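Side-chain contacts in CPXV018 protein (Cowpox virus, PDB 4PDC), which probably serves as a secreted viral decoy with an MHC class I-like fold that engages the immune receptor NKG2D: residues 32-35 with 36-39; 114-117 with 118-122; 141-144 with 145-149. The protein carries 2 engineered substitutions. All blocks are in the same frame, centred on the assembly; numbering follows the deposited sequence.

Contact 1: residues 32-35 with 36-39; sequences TFDG and KDIR
The tip of the beta hairpin formed by strands 29-33 and 38-40 shows how one aspartate can organise a tight reversal: Asp34, the first residue after strand 29-33, grips the far limb with a single oxygen. The N-H groups of Lys36 and Asp37 both converge on Asp34 OD1, each bond 2.8 Å. Lys36 N comes nearly in line with the carboxylate C-O bond and Asp37 N from the syn side, 30° out of the carboxylate plane. The bond to Lys36, two residues on, makes this an Asx turn. Asp34 CG is wedged between the backbone N and the carbonyl carbon (chi1 62°), which turns the carboxylate over these amides. Asp34 N donates to Asp37 O at 3.1 Å. Asp34 OD2 stands 4.4 Å from Asp37 OD2, and a water placed very close to both oxygens appears to bridge them, which would ease any repulsion. Gly35 takes a positive phi that would press a CB against the preceding carbonyl.

Phe33 and Ile38 form a non-hydrogen-bonded pair, with Phe33 CD1 4.0 Å from Ile38 CB, and both side chains rest on helix 51-64. Thr32 and Arg39 form the next, hydrogen-bonded pair, Arg39 N reaching Thr32 O at 2.9 Å. On the other face of the sheet their side chains run alongside, the methyl Thr32 CG2 over one face of the guanidinium, 3.4 Å from Arg39 NE. Thr32 OG1 bonds to Asp22. A beta hairpin closed by an Asx turn here makes one edge of the chain's antiparallel sheet, the platform of an MHC class I-like fold.

Contact 2: residues 114-117 with 118-122; sequences KNMW and LTTSE
Ser121 sets its hydroxyl over the indole of Trp117 one turn earlier in helix 113-126, the first of two consecutive helices, 113-126 and 131-146, that together correspond to the second helical arm of a class I-like platform. Ser121 OG sits over the centre of the ring system, 3.4 Å above its plane. It also donates to that residue's carbonyl, Ser121 OG to Trp117 O being 2.7 Å. Ser121 N also donates to Trp117 O, from the opposite face of the carbonyl plane, and two bonds thus hold one oxygen. With its OG anti to the carbonyl carbon (chi1 -79°), Ser121 can reach both the carbonyl and the ring.

One residue earlier, the Thr120 hydroxyl also reaches back to a carbonyl, that of Met116. The Thr120 phi of -127° departs from a regular helix. The methyl Thr120 CG2 lies 4.0 Å from Met116 CG, the two side chains crossing at a slant.

Further out, the indole is fixed by its own neighbours: Trp117 NE1 donates to Thr79 O of strand 75-87, and Phe66 meets the ring edge-to-face. Arg124 NH1 bonds to the hydroxyl of Thr120 and weakly to that of Ser121. A chain of another protein packs on Met116 and Thr120 and hydrogen-bonds through its backbone to Thr119 OG1. The donor Thr120 OG1 stands 2.6 Å from Met116 O, above the carbonyl plane by 39°.

Contact 3: residues 141-144 with 145-149; sequences LVRK and MEDSK
Arg143 bends at its second torsion (chi2 61°), after a first that sets CG anti to the backbone N, and this swings its guanidinium along the last turn of helix 131-146 to Asp147, the first residue to leave helical geometry. Asp147 answers with CG anti to its own carbonyl carbon (chi1 -64°), turning the carboxylate back over the turn just completed. The two join in a salt bridge carried by one hydrogen bond, from Arg143 NE to Asp147 OD2 at 2.7 Å. The carboxylate oxygen lies at the guanidinium edge, near its plane, and is met on its syn side. The planes of the two groups stand 77° apart, so this is a single-pronged grip through NE rather than a flat bidentate pair.

The backbone binds the same two residues together: Asp147 N donates to Arg143 O at 3.0 Å, and more weakly to Lys144 O, as the helix ends. On a neighbouring flank Val142 and Glu146 lie side by side and point the same way. The methyl Val142 CG1 is 3.6 Å from Glu146 OE2, while Glu146 N holds Val142 O through the regular helical bond at 2.9 Å. Leu141, the residue before Val142, is buried against helix 51-64 and Leu4 of strand 2-13.

Beyond the helix, a chain of another protein packs a basic side chain on Arg143, takes a weak hydrogen bond from NH1 through its backbone and offers an acidic group to NH2 as a long, weak ion pair. Asp147 would thus act in the second shell of that interface, since its bond to NE restrains the guanidinium, whose positive charge would in turn offset a carboxylate placed unfavourably at the helix C-terminal end.

Overall arrangement
From the N terminus the three contacts come in series, and none nests within or crosses another. Contact 1 closes a true loop, the turn joining strand 29-33 to edge strand 38-40, and its apolar face meets helix 51-64. Contacts 2 and 3 close helical turns only: contact 2 within helix 113-126, over strands 75-87 and 90-99, and contact 3 at the end of helix 131-146, beside strand 2-13. Those helices follow each other in the chain, and the disulfide Cys84-Cys134 ties the second to the sheet. Contacts 2 and 3, centres about 34 Å apart, lie on opposite sides of the chain's centre; both touch another protein, whereas contact 1 does not.

Contact 1: residues 32-35 with 36-39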
ATOM      1  N   THR E  32       8.569  12.901 -16.336  1.00 16.82           N
ATOM      2  CA  THR E  32       7.326  13.443 -16.869  1.00 15.25           C
ATOM      3  C   THR E  32       6.516  12.334 -17.530  1.00 15.57           C
ATOM      4  O   THR E  32       7.064  11.333 -17.992  1.00 17.03           O
ATOM      5  CB  THR E  32       7.581  14.593 -17.874  1.00 20.77           C
ATOM      6  OG1 THR E  32       6.345  15.256 -18.176  1.00 24.59           O
ATOM      7  CG2 THR E  32       8.216  14.081 -19.154  1.00 22.38           C
ATOM      8  N   PHE E  33       5.205  12.536 -17.567  1.00 15.94           N
ATOM      9  CA  PHE E  33       4.250  11.538 -18.033  1.00 16.83           C
ATOM     10  C   PHE E  33       3.184  12.271 -18.840  1.00 18.16           C
ATOM     11  O   PHE E  33       2.637  13.262 -18.365  1.00 14.88           O
ATOM     12  CB  PHE E  33       3.647  10.788 -16.838  1.00 12.85           C
ATOM     13  CG  PHE E  33       2.543   9.830 -17.196  1.00 15.97           C
ATOM     14  CD1 PHE E  33       2.831   8.580 -17.708  1.00 15.86           C
ATOM     15  CD2 PHE E  33       1.215  10.175 -16.992  1.00 17.02           C
ATOM     16  CE1 PHE E  33       1.815   7.694 -18.029  1.00 20.56           C
ATOM     17  CE2 PHE E  33       0.196   9.293 -17.306  1.00 16.71           C
ATOM     18  CZ  PHE E  33       0.496   8.053 -17.826  1.00 21.71           C
ATOM     19  N   ASP E  34       2.913  11.805 -20.060  1.00 21.77           N
ATOM     20  CA  ASP E  34       2.030  12.531 -20.982  1.00 24.90           C
ATOM     21  C   ASP E  34       0.646  11.900 -21.125  1.00 26.03           C
ATOM     22  O   ASP E  34      -0.104  12.241 -22.042  1.00 24.42           O
ATOM     23  CB  ASP E  34       2.685  12.639 -22.369  1.00 23.77           C
ATOM     24  CG  ASP E  34       2.930  11.285 -23.025  1.00 27.99           C
ATOM     25  OD1 ASP E  34       2.291  10.281 -22.637  1.00 26.15           O
ATOM     26  OD2 ASP E  34       3.771  11.227 -23.949  1.00 30.81           O
ATOM     27  N   GLY E  35       0.315  10.983 -20.223  1.00 21.69           N
ATOM     28  CA  GLY E  35      -0.953  10.281 -20.278  1.00 25.18           C
ATOM     29  C   GLY E  35      -0.785   8.874 -20.812  1.00 24.85           C
ATOM     30  O   GLY E  35      -1.576   7.985 -20.495  1.00 24.27           O
ATOM     31  N   LYS E  36       0.254   8.674 -21.616  1.00 24.67           N
ATOM     32  CA  LYS E  36       0.544   7.376 -22.217  1.00 27.22           C
ATOM     33  C   LYS E  36       1.912   6.865 -21.780  1.00 26.78           C
ATOM     34  O   LYS E  36       2.026   5.792 -21.191  1.00 29.19           O
ATOM     35  CB  LYS E  36       0.488   7.471 -23.744  1.00 30.19           C
ATOM     36  CG  LYS E  36       0.868   6.185 -24.473  1.00 33.78           C
ATOM     37  CD  LYS E  36       0.912   6.392 -25.979  1.00 33.80           C
ATOM     38  CE  LYS E  36       1.368   5.130 -26.696  1.00 41.60           C
ATOM     39  NZ  LYS E  36       1.631   5.367 -28.145  1.00 39.39           N
ATOM     40  N   ASP E  37       2.946   7.644 -22.082  1.00 26.84           N
ATOM     41  CA  ASP E  37       4.319   7.235 -21.825  1.00 25.99           C
ATOM     42  C   ASP E  37       4.954   8.042 -20.704  1.00 22.89           C
ATOM     43  O   ASP E  37       4.610   9.203 -20.480  1.00 21.76           O
ATOM     44  CB  ASP E  37       5.156   7.371 -23.097  1.00 31.28           C
ATOM     45  CG  ASP E  37       4.673   6.461 -24.212  1.00 34.69           C
ATOM     46  OD1 ASP E  37       4.951   5.245 -24.148  1.00 35.73           O
ATOM     47  OD2 ASP E  37       4.020   6.962 -25.150  1.00 37.15           O
ATOM     48  N   ILE E  38       5.878   7.405 -19.996  1.00 20.05           N
ATOM     49  CA  ILE E  38       6.662   8.067 -18.967  1.00 19.38           C
ATOM     50  C   ILE E  38       8.083   8.190 -19.487  1.00 18.03           C
ATOM     51  O   ILE E  38       8.520   7.376 -20.299  1.00 16.80           O
ATOM     52  CB  ILE E  38       6.630   7.287 -17.637  1.00 17.86           C
ATOM     53  CG1 ILE E  38       7.131   8.159 -16.485  1.00 17.25           C
ATOM     54  CG2 ILE E  38       7.442   6.000 -17.743  1.00 20.70           C
ATOM     55  CD1 ILE E  38       6.709   7.646 -15.125  1.00 17.20           C
ATOM     56  N   ARG E  39       8.808   9.202 -19.031  1.00 17.17           N
ATOM     57  CA  ARG E  39      10.181   9.377 -19.484  1.00 18.63           C
ATOM     58  C   ARG E  39      11.030  10.164 -18.493  1.00 15.53           C
ATOM     59  O   ARG E  39      10.529  11.055 -17.804  1.00 13.55           O
ATOM     60  CB  ARG E  39      10.203  10.070 -20.847  1.00 21.12           C
ATOM     61  CG  ARG E  39       9.730  11.505 -20.835  1.00 24.59           C
ATOM     62  CD  ARG E  39       9.713  12.091 -22.241  1.00 34.01           C
ATOM     63  NE  ARG E  39       9.442  13.527 -22.230  1.00 36.68           N
ATOM     64  CZ  ARG E  39      10.375  14.474 -22.169  1.00 39.43           C
ATOM     65  NH1 ARG E  39      11.665  14.154 -22.118  1.00 38.87           N
ATOM     66  NH2 ARG E  39      10.017  15.750 -22.160  1.00 39.19           N
TER
HETATM   67  O   HOH W   1       4.124   9.430 -25.648  1.00 40.87           O

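Contact 2: residues 114-117 with 118-122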
ATOM      1  N   LYS E 114     -15.257  18.925  -9.990  1.00 16.41           N
ATOM      2  CA  LYS E 114     -14.500  19.663  -8.986  1.00 15.65           C
ATOM      3  C   LYS E 114     -14.548  18.966  -7.625  1.00 16.82           C
ATOM      4  O   LYS E 114     -13.519  18.791  -6.966  1.00 16.67           O
ATOM      5  CB  LYS E 114     -15.042  21.088  -8.872  1.00 20.54           C
ATOM      6  CG  LYS E 114     -14.237  21.997  -7.970  1.00 20.47           C
ATOM      7  CD  LYS E 114     -14.837  23.396  -7.931  1.00 22.73           C
ATOM      8  CE  LYS E 114     -14.002  24.338  -7.083  1.00 24.48           C
ATOM      9  NZ  LYS E 114     -14.617  25.689  -6.979  1.00 26.06           N
ATOM     10  N   ASN E 115     -15.740  18.557  -7.208  1.00 14.24           N
ATOM     11  CA  ASN E 115     -15.895  17.873  -5.929  1.00 15.14           C
ATOM     12  C   ASN E 115     -15.287  16.475  -5.924  1.00 13.48           C
ATOM     13  O   ASN E 115     -14.626  16.086  -4.962  1.00 14.71           O
ATOM     14  CB  ASN E 115     -17.375  17.792  -5.551  1.00 20.17           C
ATOM     15  CG  ASN E 115     -17.900  19.099  -4.979  1.00 27.46           C
ATOM     16  OD1 ASN E 115     -17.179  19.823  -4.290  1.00 22.82           O
ATOM     17  ND2 ASN E 115     -19.161  19.403  -5.262  1.00 24.63           N
ATOM     18  N   MET E 116     -15.515  15.716  -6.989  1.00 14.19           N
ATOM     19  CA  MET E 116     -14.979  14.364  -7.073  1.00 15.83           C
ATOM     20  C   MET E 116     -13.452  14.393  -7.076  1.00 15.36           C
ATOM     21  O   MET E 116     -12.798  13.556  -6.450  1.00 14.90           O
ATOM     22  CB  MET E 116     -15.494  13.663  -8.328  1.00 17.26           C
ATOM     23  CG  MET E 116     -15.116  12.195  -8.397  1.00 23.77           C
ATOM     24  SD  MET E 116     -15.610  11.412  -9.944  1.00 35.74           S
ATOM     25  CE  MET E 116     -17.385  11.682  -9.911  1.00 45.72           C
ATOM     26  N   TRP E 117     -12.894  15.359  -7.793  1.00 12.48           N
ATOM     27  CA  TRP E 117     -11.449  15.533  -7.860  1.00 15.47           C
ATOM     28  C   TRP E 117     -10.879  15.783  -6.467  1.00 14.04           C
ATOM     29  O   TRP E 117      -9.842  15.234  -6.098  1.00 11.48           O
ATOM     30  CB  TRP E 117     -11.112  16.692  -8.798  1.00 12.64           C
ATOM     31  CG  TRP E 117      -9.646  16.931  -9.005  1.00 12.35           C
ATOM     32  CD1 TRP E 117      -8.870  17.853  -8.366  1.00 12.04           C
ATOM     33  CD2 TRP E 117      -8.783  16.247  -9.922  1.00 14.43           C
ATOM     34  NE1 TRP E 117      -7.577  17.788  -8.829  1.00 14.64           N
ATOM     35  CE2 TRP E 117      -7.496  16.808  -9.782  1.00 13.81           C
ATOM     36  CE3 TRP E 117      -8.973  15.216 -10.847  1.00 11.41           C
ATOM     37  CZ2 TRP E 117      -6.408  16.377 -10.536  1.00 14.26           C
ATOM     38  CZ3 TRP E 117      -7.889  14.788 -11.594  1.00 15.87           C
ATOM     39  CH2 TRP E 117      -6.624  15.367 -11.433  1.00 14.11           C
ATOM     40  N   LEU E 118     -11.583  16.604  -5.698  1.00 13.03           N
ATOM     41  CA  LEU E 118     -11.166  16.968  -4.349  1.00 13.36           C
ATOM     42  C   LEU E 118     -11.223  15.786  -3.395  1.00 15.88           C
ATOM     43  O   LEU E 118     -10.328  15.604  -2.568  1.00 15.15           O
ATOM     44  CB  LEU E 118     -12.050  18.105  -3.811  1.00 13.94           C
ATOM     45  CG  LEU E 118     -11.816  18.548  -2.360  1.00 15.98           C
ATOM     46  CD1 LEU E 118     -10.431  19.156  -2.179  1.00 16.70           C
ATOM     47  CD2 LEU E 118     -12.888  19.536  -1.921  1.00 24.05           C
ATOM     48  N   THR E 119     -12.276  14.985  -3.504  1.00 11.16           N
ATOM     49  CA  THR E 119     -12.487  13.908  -2.550  1.00 15.63           C
ATOM     50  C   THR E 119     -11.830  12.588  -2.947  1.00 15.23           C
ATOM     51  O   THR E 119     -11.858  11.643  -2.159  1.00 16.44           O
ATOM     52  CB  THR E 119     -13.988  13.642  -2.330  1.00 17.43           C
ATOM     53  OG1 THR E 119     -14.594  13.208  -3.555  1.00 19.94           O
ATOM     54  CG2 THR E 119     -14.683  14.899  -1.838  1.00 21.12           C
ATOM     55  N   THR E 120     -11.241  12.510  -4.142  1.00 13.58           N
ATOM     56  CA  THR E 120     -10.683  11.234  -4.619  1.00 12.81           C
ATOM     57  C   THR E 120      -9.227  11.265  -5.071  1.00 15.49           C
ATOM     58  O   THR E 120      -8.632  10.210  -5.287  1.00 14.16           O
ATOM     59  CB  THR E 120     -11.490  10.671  -5.813  1.00 12.82           C
ATOM     60  OG1 THR E 120     -11.287  11.494  -6.969  1.00 12.89           O
ATOM     61  CG2 THR E 120     -12.967  10.584  -5.477  1.00 17.46           C
ATOM     62  N   SER E 121      -8.651  12.450  -5.241  1.00 11.68           N
ATOM     63  CA  SER E 121      -7.289  12.542  -5.764  1.00 15.43           C
ATOM     64  C   SER E 121      -6.260  11.864  -4.853  1.00 12.04           C
ATOM     65  O   SER E 121      -5.472  11.033  -5.310  1.00 10.68           O
ATOM     66  CB  SER E 121      -6.907  14.006  -5.985  1.00 14.31           C
ATOM     67  OG  SER E 121      -7.472  14.488  -7.193  1.00 13.97           O
ATOM     68  N   GLU E 122      -6.259  12.219  -3.570  1.00 13.53           N
ATOM     69  CA  GLU E 122      -5.325  11.613  -2.622  1.00 16.10           C
ATOM     70  C   GLU E 122      -5.529  10.101  -2.585  1.00 14.09           C
ATOM     71  O   GLU E 122      -4.575   9.329  -2.635  1.00 14.66           O
ATOM     72  CB  GLU E 122      -5.503  12.210  -1.221  1.00 18.39           C
ATOM     73  CG  GLU E 122      -4.485  11.704  -0.205  1.00 17.83           C
ATOM     74  CD  GLU E 122      -4.649  12.334   1.168  1.00 26.57           C
ATOM     75  OE1 GLU E 122      -5.549  13.182   1.338  1.00 29.79           O
ATOM     76  OE2 GLU E 122      -3.874  11.975   2.081  1.00 28.08           O
TER

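Contact 3: residues 141-144 with 145-149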
ATOM      1  N   LEU E 141      16.024   8.517  -4.418  1.00 16.92           N
ATOM      2  CA  LEU E 141      16.275   9.348  -5.595  1.00 16.54           C
ATOM      3  C   LEU E 141      17.373  10.370  -5.321  1.00 16.09           C
ATOM      4  O   LEU E 141      18.158  10.699  -6.211  1.00 20.02           O
ATOM      5  CB  LEU E 141      14.993  10.054  -6.038  1.00 14.74           C
ATOM      6  CG  LEU E 141      13.923   9.154  -6.662  1.00 13.44           C
ATOM      7  CD1 LEU E 141      12.605   9.902  -6.774  1.00 16.07           C
ATOM      8  CD2 LEU E 141      14.359   8.625  -8.025  1.00 17.46           C
ATOM      9  N   VAL E 142      17.434  10.871  -4.092  1.00 19.49           N
ATOM     10  CA  VAL E 142      18.520  11.756  -3.699  1.00 19.08           C
ATOM     11  C   VAL E 142      19.843  11.005  -3.846  1.00 21.59           C
ATOM     12  O   VAL E 142      20.846  11.576  -4.264  1.00 25.99           O
ATOM     13  CB  VAL E 142      18.344  12.269  -2.253  1.00 19.66           C
ATOM     14  CG1 VAL E 142      19.621  12.933  -1.747  1.00 22.61           C
ATOM     15  CG2 VAL E 142      17.185  13.255  -2.178  1.00 18.87           C
ATOM     16  N   ARG E 143      19.827   9.717  -3.517  1.00 19.07           N
ATOM     17  CA  ARG E 143      21.018   8.881  -3.628  1.00 24.24           C
ATOM     18  C   ARG E 143      21.507   8.791  -5.072  1.00 26.35           C
ATOM     19  O   ARG E 143      22.691   8.994  -5.341  1.00 28.20           O
ATOM     20  CB  ARG E 143      20.735   7.484  -3.073  1.00 25.76           C
ATOM     21  CG  ARG E 143      21.865   6.482  -3.252  1.00 36.68           C
ATOM     22  CD  ARG E 143      23.130   6.915  -2.532  1.00 44.40           C
ATOM     23  NE  ARG E 143      24.194   5.924  -2.677  1.00 54.59           N
ATOM     24  CZ  ARG E 143      24.326   4.841  -1.915  1.00 59.95           C
ATOM     25  NH1 ARG E 143      23.460   4.596  -0.940  1.00 56.87           N
ATOM     26  NH2 ARG E 143      25.326   4.000  -2.130  1.00 68.51           N
ATOM     27  N   LYS E 144      20.600   8.483  -5.996  1.00 23.88           N
ATOM     28  CA  LYS E 144      20.945   8.425  -7.414  1.00 28.82           C
ATOM     29  C   LYS E 144      21.512   9.757  -7.879  1.00 28.57           C
ATOM     30  O   LYS E 144      22.539   9.810  -8.553  1.00 31.07           O
ATOM     31  CB  LYS E 144      19.726   8.075  -8.269  1.00 23.54           C
ATOM     32  CG  LYS E 144      19.112   6.723  -7.985  1.00 28.69           C
ATOM     33  CD  LYS E 144      18.077   6.358  -9.042  1.00 28.36           C
ATOM     34  CE  LYS E 144      18.735   5.913 -10.341  1.00 35.13           C
ATOM     35  NZ  LYS E 144      17.737   5.565 -11.388  1.00 39.13           N
ATOM     36  N   MET E 145      20.823  10.829  -7.512  1.00 25.28           N
ATOM     37  CA  MET E 145      21.177  12.168  -7.955  1.00 27.97           C
ATOM     38  C   MET E 145      22.564  12.571  -7.466  1.00 35.15           C
ATOM     39  O   MET E 145      23.330  13.203  -8.195  1.00 34.51           O
ATOM     40  CB  MET E 145      20.124  13.168  -7.471  1.00 25.24           C
ATOM     41  CG  MET E 145      20.415  14.620  -7.823  1.00 29.40           C
ATOM     42  SD  MET E 145      21.301  15.480  -6.511  1.00 42.62           S
ATOM     43  CE  MET E 145      20.048  15.557  -5.232  1.00 35.57           C
ATOM     44  N   GLU E 146      22.890  12.199  -6.233  1.00 31.93           N
ATOM     45  CA  GLU E 146      24.181  12.554  -5.657  1.00 31.71           C
ATOM     46  C   GLU E 146      25.306  11.683  -6.217  1.00 30.25           C
ATOM     47  O   GLU E 146      26.461  12.102  -6.243  1.00 33.30           O
ATOM     48  CB  GLU E 146      24.129  12.448  -4.133  1.00 33.36           C
ATOM     49  CG  GLU E 146      23.310  13.561  -3.482  1.00 35.77           C
ATOM     50  CD  GLU E 146      23.296  13.479  -1.966  1.00 37.01           C
ATOM     51  OE1 GLU E 146      23.724  12.440  -1.419  1.00 36.72           O
ATOM     52  OE2 GLU E 146      22.860  14.458  -1.322  1.00 37.94           O
ATOM     53  N   ASP E 147      24.966  10.483  -6.675  1.00 33.13           N
ATOM     54  CA  ASP E 147      25.952   9.584  -7.270  1.00 33.34           C
ATOM     55  C   ASP E 147      26.010   9.723  -8.793  1.00 39.24           C
ATOM     56  O   ASP E 147      26.632   8.903  -9.470  1.00 45.17           O
ATOM     57  CB  ASP E 147      25.645   8.131  -6.902  1.00 33.65           C
ATOM     58  CG  ASP E 147      25.762   7.868  -5.415  1.00 38.71           C
ATOM     59  OD1 ASP E 147      26.273   8.749  -4.689  1.00 44.37           O
ATOM     60  OD2 ASP E 147      25.354   6.773  -4.973  1.00 37.49           O
ATOM     61  N   SER E 148      25.371  10.758  -9.331  1.00 36.27           N
ATOM     62  CA  SER E 148      25.326  10.956 -10.778  1.00 39.56           C
ATOM     63  C   SER E 148      26.697  11.331 -11.343  1.00 40.84           C
ATOM     64  O   SER E 148      27.311  12.303 -10.909  1.00 41.91           O
ATOM     65  CB  SER E 148      24.305  12.039 -11.137  1.00 40.67           C
ATOM     66  OG  SER E 148      24.260  12.255 -12.537  1.00 39.95           O
ATOM     67  N   LYS E 149      27.164  10.559 -12.321  1.00 44.08           N
ATOM     68  CA  LYS E 149      28.463  10.804 -12.943  1.00 49.92           C
ATOM     69  C   LYS E 149      28.446  12.026 -13.860  1.00 48.76           C
ATOM     70  O   LYS E 149      29.492  12.462 -14.343  1.00 51.47           O
ATOM     71  CB  LYS E 149      28.913   9.572 -13.730  1.00 47.47           C
ATOM     72  CG  LYS E 149      29.554   8.492 -12.873  1.00 50.15           C
ATOM     73  CD  LYS E 149      29.844   7.238 -13.679  1.00 47.36           C
ATOM     74  CE  LYS E 149      30.758   6.290 -12.922  1.00 50.24           C
ATOM     75  NZ  LYS E 149      30.238   5.967 -11.566  1.00 51.53           N
TER